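Local coordinates for protein STING-associated CdnE c-di-GMP synthase (Flavobacteriaceae, PDB 6WT8) that makes the cyclic dinucleotide c-di-GMP as a CD-NTase enzyme, probably as the signal for a partner STING receptor in bacterial CBASS defence, at residues Ile354-Leu357 with His358-Ser361; Asp46-Ile49 with Tyr50-Ser54; Lys3-Leu6 with Glu7-Lys10. All coordinates share one frame; numbering follows the deposited sequence.

Contact 1 (Ile354-Leu357 with His358-Ser361); sequences IADL and HNQS
His358 begins the last turn of helix 336-360, and its backbone N binds Ile354 O at 2.9 Å with an N-H...O angle of 167°. The imidazole lies alongside the Ile354 side chain, and both point the same way. Ile354 CG2 is 3.8 Å from His358 CD2 and slightly farther from NE2. With CG beside its own backbone N (chi1 -82°), the ring stays close to the turn, and His358 CD2 comes to 3.4 Å from Ile354 O, which stands oblique to the ring. Asn359 follows with a more bent bond, N to Ala355 O at 3.0 Å. Its amide folds back over the same carbonyl. Asn359 ND2 stands 3.3 Å from Ala355 O, but the angle is too poor for a hydrogen bond. Gln360 N binds Asp356 O, again at 3.0 Å. CG of Gln360 lies against Asp356 O, and the bend at chi2 (-71°) turns the amide outward, where NE2 meets a water. That water gives a hydrogen to Asp356 O at 2.8 Å and accepts one from Gln360 NE2. Asp356 O therefore serves both the helix and the water. Ser361, the last modelled residue, is poorly ordered; as modelled, its N reaches Leu357 O and its OG donates to His358 O. The stretch is the exposed C-terminal end of the helix. Leu357 is its buried residue and packs on Val47 and Ile51 of helix 46-56 and on Phe37. Ile354 leans on Val302 and Tyr306 of helix 300-314, and Asp356 OD2 accepts from Tyr5 OH of helix 5-16.

Contact 2 (Asp46-Ile49 with Tyr50-Ser54); sequences DVSI and YIKES
Four successive i to i+4 bonds, from Tyr50 N to Asp46 O through Glu53 N to Ile49 O, are nearly straight, as in a regular alpha-helix, and Lys52 N to Ser48 O is the shortest at 2.8 Å. Val47 and Ile51 lie side by side on one flank, with Val47 CG2 4.0 Å from Ile51 CD1. Ile51 CG1 also packs against Val47 O at 3.2 Å. Ile49 and Glu53 make a second pair that points the same way. The methyl CG2 of Ile49 meets Glu53 OE2 at 3.7 Å, and the extended Glu53 chain carries OE1 to a salt bridge with Arg13. An alanine in place of Glu53 would remove the carboxylate and is likely to leave Arg13 without this charge partner and the Ile49 methyl less covered. Lys52 bends at chi3 (-63°), which brings Lys52 CE back to 3.9 Å from Ile49 CA; its NZ binds Glu43 O. Ser54 OG donates to Tyr50 O at 2.9 Å, while Ser54 N reaches that oxygen from the opposite face of the carbonyl plane. Ser54 OG also sits 3.4 Å above one face of the Tyr50 ring, toward its rim. Helix 46-56 lies among three others. Val47 and Ile51 face helix 336-360, Tyr50 packs on Leu8 and Val12 of helix 5-16, and Ile51 and Ser54 touch Phe259 of helix 253-266.

Contact 3 (Lys3-Leu6 with Glu7-Lys10); sequences KNYL and ELIK
The Tyr5 ring meets Leu8 CD1 obliquely, with Tyr5 CD1 3.9 Å from that methyl. The two side chains lie side by side and point the same way. The other flat groups are the Asn4 amide and the Glu7 carboxylate. Their side chains cross at about a right angle, with the planes 75° apart. The amide carbon Asn4 CG rests 3.7 Å from Glu7 CB. Asn4 is the N-cap of helix 5-16. Asn4 CG is anti to its own N (chi1 -175°), which brings Asn4 OD1 to Glu7 N at 3.1 Å. The N-H points well at the oxygen (167°), but the donor stands above the carbonyl plane. The cap thus satisfies an amide of the first turn. Leu8 N binds Asn4 O in the carbonyl plane, and Ile9 N binds Tyr5 O at 2.7 Å. Ile9 CG1 also closes on Tyr5 O. The Lys3 chain bends at chi3 and chi4 and crosses Leu8 at about a right angle. Lys3 NZ, salt-bridged to Glu349, lies 3.8 Å from Leu8 CD1. Leu6 CG touches the aliphatic CE of Lys10 at 3.8 Å. Tyr5 and Ile9 turn to helix 46-56, where they meet Val47 and Ile49 in turn. Lys3 and Tyr5 also reach helix 336-360, packing there on Ile353.

All three contacts are local, within one helix or at its end, and lie on the same side of the chain's centre. Contact 2 is the most buried and touches both of the others, which also touch each other. Val47 CG1 meets Gln360 CG of contact 1 at 3.9 Å, and Asp46 CB meets Tyr5 CB of contact 3 at 3.7 Å. Contacts 1 and 3 share a polar link. Their chemistry follows their place. Contact 1, at the surface, adds a water bridge at an exposed helix end. Contact 3, partly buried, begins a helix with an asparagine cap. Contact 2 combines aliphatic pairing with a serine bond to the backbone and a carboxylate paired with Arg13.

Contact 1 (Ile354-Leu357 with His358-Ser361)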
ATOM      1  N   ILE A 354      20.215  12.499  11.188  1.00 17.60           N
ATOM      2  CA  ILE A 354      21.213  13.142  10.337  1.00 16.50           C
ATOM      3  C   ILE A 354      22.327  13.696  11.198  1.00 18.45           C
ATOM      4  O   ILE A 354      23.514  13.563  10.877  1.00 19.44           O
ATOM      5  CB  ILE A 354      20.544  14.237   9.499  1.00 16.58           C
ATOM      6  CG1 ILE A 354      19.683  13.623   8.374  1.00 18.12           C
ATOM      7  CG2 ILE A 354      21.627  15.153   8.870  1.00 17.67           C
ATOM      8  CD1 ILE A 354      18.639  14.581   7.782  1.00 18.12           C
ATOM      9  N   ALA A 355      21.966  14.284  12.342  1.00 19.43           N
ATOM     10  CA  ALA A 355      22.989  14.802  13.234  1.00 19.73           C
ATOM     11  C   ALA A 355      23.873  13.676  13.759  1.00 20.91           C
ATOM     12  O   ALA A 355      25.094  13.848  13.897  1.00 23.52           O
ATOM     13  CB  ALA A 355      22.360  15.578  14.393  1.00 21.75           C
ATOM     14  N   ASP A 356      23.270  12.534  14.102  1.00 18.56           N
ATOM     15  CA  ASP A 356      24.051  11.421  14.627  1.00 24.04           C
ATOM     16  C   ASP A 356      24.956  10.809  13.557  1.00 23.81           C
ATOM     17  O   ASP A 356      26.073  10.364  13.867  1.00 23.94           O
ATOM     18  CB  ASP A 356      23.117  10.368  15.217  1.00 21.20           C
ATOM     19  CG  ASP A 356      22.430  10.848  16.481  1.00 22.48           C
ATOM     20  OD1 ASP A 356      23.017  11.719  17.203  1.00 27.94           O
ATOM     21  OD2 ASP A 356      21.330  10.370  16.805  1.00 23.43           O
ATOM     22  N   LEU A 357      24.490  10.760  12.297  1.00 20.55           N
ATOM     23  CA  LEU A 357      25.380  10.353  11.200  1.00 23.01           C
ATOM     24  C   LEU A 357      26.558  11.306  11.065  1.00 23.84           C
ATOM     25  O   LEU A 357      27.710  10.870  10.883  1.00 27.89           O
ATOM     26  CB  LEU A 357      24.622  10.307   9.892  1.00 23.00           C
ATOM     27  CG  LEU A 357      23.693   9.112   9.717  1.00 22.03           C
ATOM     28  CD1 LEU A 357      22.692   9.409   8.611  1.00 21.29           C
ATOM     29  CD2 LEU A 357      24.516   7.796   9.497  1.00 25.64           C
ATOM     30  N   HIS A 358      26.287  12.613  11.104  1.00 21.70           N
ATOM     31  CA  HIS A 358      27.392  13.582  11.041  1.00 26.86           C
ATOM     32  C   HIS A 358      28.392  13.351  12.162  1.00 32.25           C
ATOM     33  O   HIS A 358      29.620  13.412  11.937  1.00 33.38           O
ATOM     34  CB  HIS A 358      26.875  15.015  11.107  1.00 36.49           C
ATOM     35  CG  HIS A 358      26.386  15.552   9.798  1.00 54.70           C
ATOM     36  ND1 HIS A 358      27.134  15.494   8.640  1.00 60.42           N
ATOM     37  CD2 HIS A 358      25.229  16.180   9.467  1.00 58.50           C
ATOM     38  CE1 HIS A 358      26.451  16.047   7.650  1.00 62.74           C
ATOM     39  NE2 HIS A 358      25.291  16.468   8.125  1.00 58.95           N
ATOM     40  N   ASN A 359      27.912  13.047  13.371  1.00 26.65           N
ATOM     41  CA  ASN A 359      28.850  12.889  14.479  1.00 29.87           C
ATOM     42  C   ASN A 359      29.640  11.585  14.365  1.00 41.95           C
ATOM     43  O   ASN A 359      30.797  11.521  14.804  1.00 42.19           O
ATOM     44  CB  ASN A 359      28.126  12.976  15.819  1.00 31.33           C
ATOM     45  CG  ASN A 359      27.497  14.347  16.057  1.00 43.97           C
ATOM     46  OD1 ASN A 359      27.967  15.371  15.534  1.00 49.45           O
ATOM     47  ND2 ASN A 359      26.440  14.382  16.866  1.00 47.80           N
ATOM     48  N   GLN A 360      29.056  10.547  13.766  1.00 37.24           N
ATOM     49  CA  GLN A 360      29.804   9.317  13.520  1.00 45.00           C
ATOM     50  C   GLN A 360      30.889   9.538  12.479  1.00 54.29           C
ATOM     51  O   GLN A 360      31.984   8.974  12.587  1.00 57.18           O
ATOM     52  CB  GLN A 360      28.859   8.195  13.076  1.00 41.05           C
ATOM     53  CG  GLN A 360      27.944   7.668  14.166  1.00 45.33           C
ATOM     54  CD  GLN A 360      28.693   6.874  15.206  1.00 52.51           C
ATOM     55  OE1 GLN A 360      29.543   6.045  14.880  1.00 49.90           O
ATOM     56  NE2 GLN A 360      28.399   7.134  16.467  1.00 55.84           N
ATOM     57  N   SER A 361      30.612  10.343  11.462  1.00 54.00           N
ATOM     58  CA  SER A 361      31.637  10.676  10.487  1.00 63.33           C
ATOM     59  C   SER A 361      32.530  11.807  11.012  1.00 67.83           C
ATOM     60  O   SER A 361      33.500  11.567  11.739  1.00 68.88           O
ATOM     61  CB  SER A 361      31.003  11.066   9.153  1.00 63.49           C
ATOM     62  OG  SER A 361      30.373  12.328   9.245  1.00 69.24           O
TER
HETATM   63  O   HOH W   1      26.582   9.559  16.544  1.00 42.57           O

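Contact 2 (Asp46-Ile49 with Tyr50-Ser54)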
ATOM      1  N   ASP A  46      26.103   2.154  14.363  1.00 20.94           N
ATOM      2  CA  ASP A  46      24.778   1.731  14.797  1.00 19.04           C
ATOM      3  C   ASP A  46      23.686   2.517  14.083  1.00 18.29           C
ATOM      4  O   ASP A  46      22.674   1.929  13.678  1.00 18.78           O
ATOM      5  CB  ASP A  46      24.595   1.875  16.316  1.00 21.37           C
ATOM      6  CG  ASP A  46      25.362   0.812  17.120  1.00 41.57           C
ATOM      7  OD1 ASP A  46      25.927  -0.137  16.521  1.00 42.99           O
ATOM      8  OD2 ASP A  46      25.390   0.935  18.370  1.00 47.80           O
ATOM      9  N   VAL A  47      23.883   3.831  13.883  1.00 21.11           N
ATOM     10  CA  VAL A  47      22.822   4.613  13.218  1.00 18.85           C
ATOM     11  C   VAL A  47      22.630   4.138  11.779  1.00 16.71           C
ATOM     12  O   VAL A  47      21.489   3.984  11.298  1.00 17.45           O
ATOM     13  CB  VAL A  47      23.115   6.133  13.291  1.00 21.26           C
ATOM     14  CG1 VAL A  47      24.497   6.542  12.763  1.00 22.03           C
ATOM     15  CG2 VAL A  47      22.020   6.939  12.571  1.00 18.74           C
ATOM     16  N   SER A  48      23.733   3.860  11.084  1.00 16.68           N
ATOM     17  CA  SER A  48      23.633   3.346   9.712  1.00 16.95           C
ATOM     18  C   SER A  48      22.952   1.981   9.677  1.00 17.64           C
ATOM     19  O   SER A  48      22.135   1.705   8.788  1.00 18.29           O
ATOM     20  CB  SER A  48      25.011   3.236   9.087  1.00 18.83           C
ATOM     21  OG  SER A  48      24.868   2.490   7.889  1.00 23.14           O
ATOM     22  N   ILE A  49      23.311   1.082  10.599  1.00 16.83           N
ATOM     23  CA  ILE A  49      22.646  -0.226  10.606  1.00 15.59           C
ATOM     24  C   ILE A  49      21.148  -0.086  10.848  1.00 18.16           C
ATOM     25  O   ILE A  49      20.320  -0.776  10.226  1.00 16.19           O
ATOM     26  CB  ILE A  49      23.314  -1.134  11.655  1.00 16.64           C
ATOM     27  CG1 ILE A  49      24.744  -1.399  11.223  1.00 19.80           C
ATOM     28  CG2 ILE A  49      22.571  -2.428  11.800  1.00 17.93           C
ATOM     29  CD1 ILE A  49      25.550  -2.015  12.383  1.00 20.21           C
ATOM     30  N   TYR A  50      20.770   0.798  11.767  1.00 17.50           N
ATOM     31  CA  TYR A  50      19.349   1.050  11.982  1.00 17.02           C
ATOM     32  C   TYR A  50      18.676   1.514  10.694  1.00 14.49           C
ATOM     33  O   TYR A  50      17.569   1.066  10.368  1.00 14.31           O
ATOM     34  CB  TYR A  50      19.174   2.103  13.070  1.00 17.80           C
ATOM     35  CG  TYR A  50      17.739   2.566  13.259  1.00 17.06           C
ATOM     36  CD1 TYR A  50      16.740   1.673  13.631  1.00 16.28           C
ATOM     37  CD2 TYR A  50      17.406   3.893  13.050  1.00 22.76           C
ATOM     38  CE1 TYR A  50      15.357   2.100  13.811  1.00 20.58           C
ATOM     39  CE2 TYR A  50      16.050   4.331  13.234  1.00 23.20           C
ATOM     40  CZ  TYR A  50      15.068   3.435  13.601  1.00 23.48           C
ATOM     41  OH  TYR A  50      13.730   3.806  13.811  1.00 26.85           O
ATOM     42  N   ILE A  51      19.285   2.487  10.031  1.00 15.21           N
ATOM     43  CA  ILE A  51      18.713   2.975   8.761  1.00 15.18           C
ATOM     44  C   ILE A  51      18.586   1.836   7.746  1.00 15.01           C
ATOM     45  O   ILE A  51      17.525   1.658   7.103  1.00 14.69           O
ATOM     46  CB  ILE A  51      19.580   4.111   8.206  1.00 14.69           C
ATOM     47  CG1 ILE A  51      19.534   5.321   9.136  1.00 16.13           C
ATOM     48  CG2 ILE A  51      19.149   4.468   6.769  1.00 16.49           C
ATOM     49  CD1 ILE A  51      20.647   6.329   8.856  1.00 15.88           C
ATOM     50  N   LYS A  52      19.646   1.029   7.613  1.00 15.13           N
ATOM     51  CA  LYS A  52      19.625  -0.062   6.622  1.00 17.49           C
ATOM     52  C   LYS A  52      18.501  -1.037   6.903  1.00 17.09           C
ATOM     53  O   LYS A  52      17.780  -1.468   5.982  1.00 16.46           O
ATOM     54  CB  LYS A  52      20.961  -0.833   6.633  1.00 17.04           C
ATOM     55  CG  LYS A  52      22.027  -0.107   5.925  1.00 19.01           C
ATOM     56  CD  LYS A  52      23.286  -1.011   5.769  1.00 19.53           C
ATOM     57  CE  LYS A  52      23.884  -1.397   7.106  1.00 24.36           C
ATOM     58  NZ  LYS A  52      25.276  -2.081   6.939  1.00 32.11           N
ATOM     59  N   GLU A  53      18.381  -1.469   8.160  1.00 14.96           N
ATOM     60  CA  GLU A  53      17.410  -2.506   8.469  1.00 15.61           C
ATOM     61  C   GLU A  53      16.000  -1.944   8.433  1.00 14.98           C
ATOM     62  O   GLU A  53      15.058  -2.669   8.079  1.00 15.98           O
ATOM     63  CB  GLU A  53      17.788  -3.140   9.811  1.00 16.29           C
ATOM     64  CG  GLU A  53      19.159  -3.854   9.587  1.00 17.62           C
ATOM     65  CD  GLU A  53      19.596  -4.778  10.701  1.00 21.83           C
ATOM     66  OE1 GLU A  53      18.848  -4.905  11.692  1.00 22.69           O
ATOM     67  OE2 GLU A  53      20.725  -5.364  10.576  1.00 20.47           O
ATOM     68  N   SER A  54      15.860  -0.643   8.714  1.00 14.19           N
ATOM     69  CA  SER A  54      14.563   0.011   8.575  1.00 15.31           C
ATOM     70  C   SER A  54      14.157   0.151   7.105  1.00 15.12           C
ATOM     71  O   SER A  54      12.964   0.101   6.787  1.00 16.46           O
ATOM     72  CB  SER A  54      14.589   1.394   9.205  1.00 16.22           C
ATOM     73  OG  SER A  54      14.650   1.308  10.618  1.00 17.10           O
TER

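Contact 3 (Lys3-Leu6 with Glu7-Lys10)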
ATOM      1  N   LYS A   3      19.186   9.328  20.973  1.00 33.80           N
ATOM      2  CA  LYS A   3      18.621   8.089  20.454  1.00 30.53           C
ATOM      3  C   LYS A   3      19.522   6.906  20.766  1.00 28.96           C
ATOM      4  O   LYS A   3      20.747   6.986  20.624  1.00 30.82           O
ATOM      5  CB  LYS A   3      18.412   8.191  18.949  1.00 26.59           C
ATOM      6  CG  LYS A   3      17.239   9.139  18.596  1.00 29.75           C
ATOM      7  CD  LYS A   3      17.131   9.467  17.126  1.00 27.84           C
ATOM      8  CE  LYS A   3      16.388   8.377  16.368  1.00 27.77           C
ATOM      9  NZ  LYS A   3      14.993   8.002  16.904  1.00 23.59           N
ATOM     10  N   ASN A   4      18.903   5.785  21.148  1.00 28.21           N
ATOM     11  CA  ASN A   4      19.630   4.553  21.456  1.00 27.36           C
ATOM     12  C   ASN A   4      19.479   3.644  20.238  1.00 25.56           C
ATOM     13  O   ASN A   4      18.478   2.934  20.121  1.00 26.16           O
ATOM     14  CB  ASN A   4      19.058   3.907  22.711  1.00 30.20           C
ATOM     15  CG  ASN A   4      19.838   2.697  23.157  1.00 41.13           C
ATOM     16  OD1 ASN A   4      20.486   2.031  22.364  1.00 33.63           O
ATOM     17  ND2 ASN A   4      19.768   2.398  24.448  1.00 48.15           N
ATOM     18  N   TYR A   5      20.492   3.628  19.366  1.00 25.66           N
ATOM     19  CA  TYR A   5      20.326   2.887  18.111  1.00 20.59           C
ATOM     20  C   TYR A   5      20.421   1.388  18.322  1.00 24.75           C
ATOM     21  O   TYR A   5      19.812   0.613  17.573  1.00 21.91           O
ATOM     22  CB  TYR A   5      21.325   3.365  17.076  1.00 18.69           C
ATOM     23  CG  TYR A   5      20.979   4.740  16.615  1.00 19.51           C
ATOM     24  CD1 TYR A   5      19.930   4.956  15.758  1.00 17.74           C
ATOM     25  CD2 TYR A   5      21.644   5.841  17.123  1.00 20.93           C
ATOM     26  CE1 TYR A   5      19.563   6.243  15.394  1.00 20.92           C
ATOM     27  CE2 TYR A   5      21.336   7.113  16.734  1.00 21.19           C
ATOM     28  CZ  TYR A   5      20.289   7.316  15.865  1.00 21.91           C
ATOM     29  OH  TYR A   5      19.998   8.631  15.517  1.00 22.81           O
ATOM     30  N   LEU A   6      21.146   0.951  19.340  1.00 24.79           N
ATOM     31  CA  LEU A   6      21.168  -0.480  19.657  1.00 20.56           C
ATOM     32  C   LEU A   6      19.772  -0.988  19.993  1.00 23.34           C
ATOM     33  O   LEU A   6      19.336  -2.031  19.491  1.00 26.46           O
ATOM     34  CB  LEU A   6      22.146  -0.744  20.811  1.00 26.22           C
ATOM     35  CG  LEU A   6      22.179  -2.222  21.176  1.00 38.27           C
ATOM     36  CD1 LEU A   6      22.751  -2.910  19.959  1.00 43.46           C
ATOM     37  CD2 LEU A   6      23.061  -2.474  22.384  1.00 44.95           C
ATOM     38  N   GLU A   7      19.039  -0.249  20.829  1.00 23.36           N
ATOM     39  CA  GLU A   7      17.680  -0.648  21.162  1.00 24.44           C
ATOM     40  C   GLU A   7      16.777  -0.589  19.930  1.00 20.69           C
ATOM     41  O   GLU A   7      15.930  -1.463  19.732  1.00 24.87           O
ATOM     42  CB  GLU A   7      17.141   0.245  22.279  1.00 31.82           C
ATOM     43  CG  GLU A   7      15.761  -0.161  22.774  1.00 53.12           C
ATOM     44  CD  GLU A   7      15.347   0.543  24.076  1.00 68.46           C
ATOM     45  OE1 GLU A   7      15.985   1.564  24.449  1.00 69.63           O
ATOM     46  OE2 GLU A   7      14.382   0.060  24.719  1.00 70.12           O
ATOM     47  N   LEU A   8      16.974   0.424  19.079  1.00 20.73           N
ATOM     48  CA  LEU A   8      16.173   0.563  17.868  1.00 20.23           C
ATOM     49  C   LEU A   8      16.437  -0.589  16.906  1.00 17.88           C
ATOM     50  O   LEU A   8      15.492  -1.140  16.314  1.00 18.27           O
ATOM     51  CB  LEU A   8      16.437   1.908  17.184  1.00 22.01           C
ATOM     52  CG  LEU A   8      15.817   3.116  17.894  1.00 22.05           C
ATOM     53  CD1 LEU A   8      16.382   4.441  17.300  1.00 23.09           C
ATOM     54  CD2 LEU A   8      14.288   2.995  17.830  1.00 21.12           C
ATOM     55  N   ILE A   9      17.718  -0.966  16.749  1.00 20.00           N
ATOM     56  CA  ILE A   9      18.054  -2.103  15.892  1.00 19.40           C
ATOM     57  C   ILE A   9      17.365  -3.370  16.391  1.00 20.12           C
ATOM     58  O   ILE A   9      16.782  -4.133  15.601  1.00 18.43           O
ATOM     59  CB  ILE A   9      19.577  -2.294  15.815  1.00 20.07           C
ATOM     60  CG1 ILE A   9      20.216  -1.160  14.977  1.00 19.34           C
ATOM     61  CG2 ILE A   9      19.910  -3.680  15.240  1.00 19.54           C
ATOM     62  CD1 ILE A   9      21.730  -1.009  15.211  1.00 19.95           C
ATOM     63  N   LYS A  10      17.389  -3.600  17.708  1.00 20.14           N
ATOM     64  CA  LYS A  10      16.730  -4.787  18.254  1.00 19.47           C
ATOM     65  C   LYS A  10      15.218  -4.756  17.979  1.00 21.63           C
ATOM     66  O   LYS A  10      14.604  -5.783  17.658  1.00 24.21           O
ATOM     67  CB  LYS A  10      17.013  -4.898  19.756  1.00 25.04           C
ATOM     68  CG  LYS A  10      18.463  -5.226  20.042  1.00 36.35           C
ATOM     69  CD  LYS A  10      18.765  -5.210  21.541  1.00 39.13           C
ATOM     70  CE  LYS A  10      20.244  -5.463  21.743  1.00 46.93           C
ATOM     71  NZ  LYS A  10      20.602  -6.748  21.061  1.00 50.82           N
TER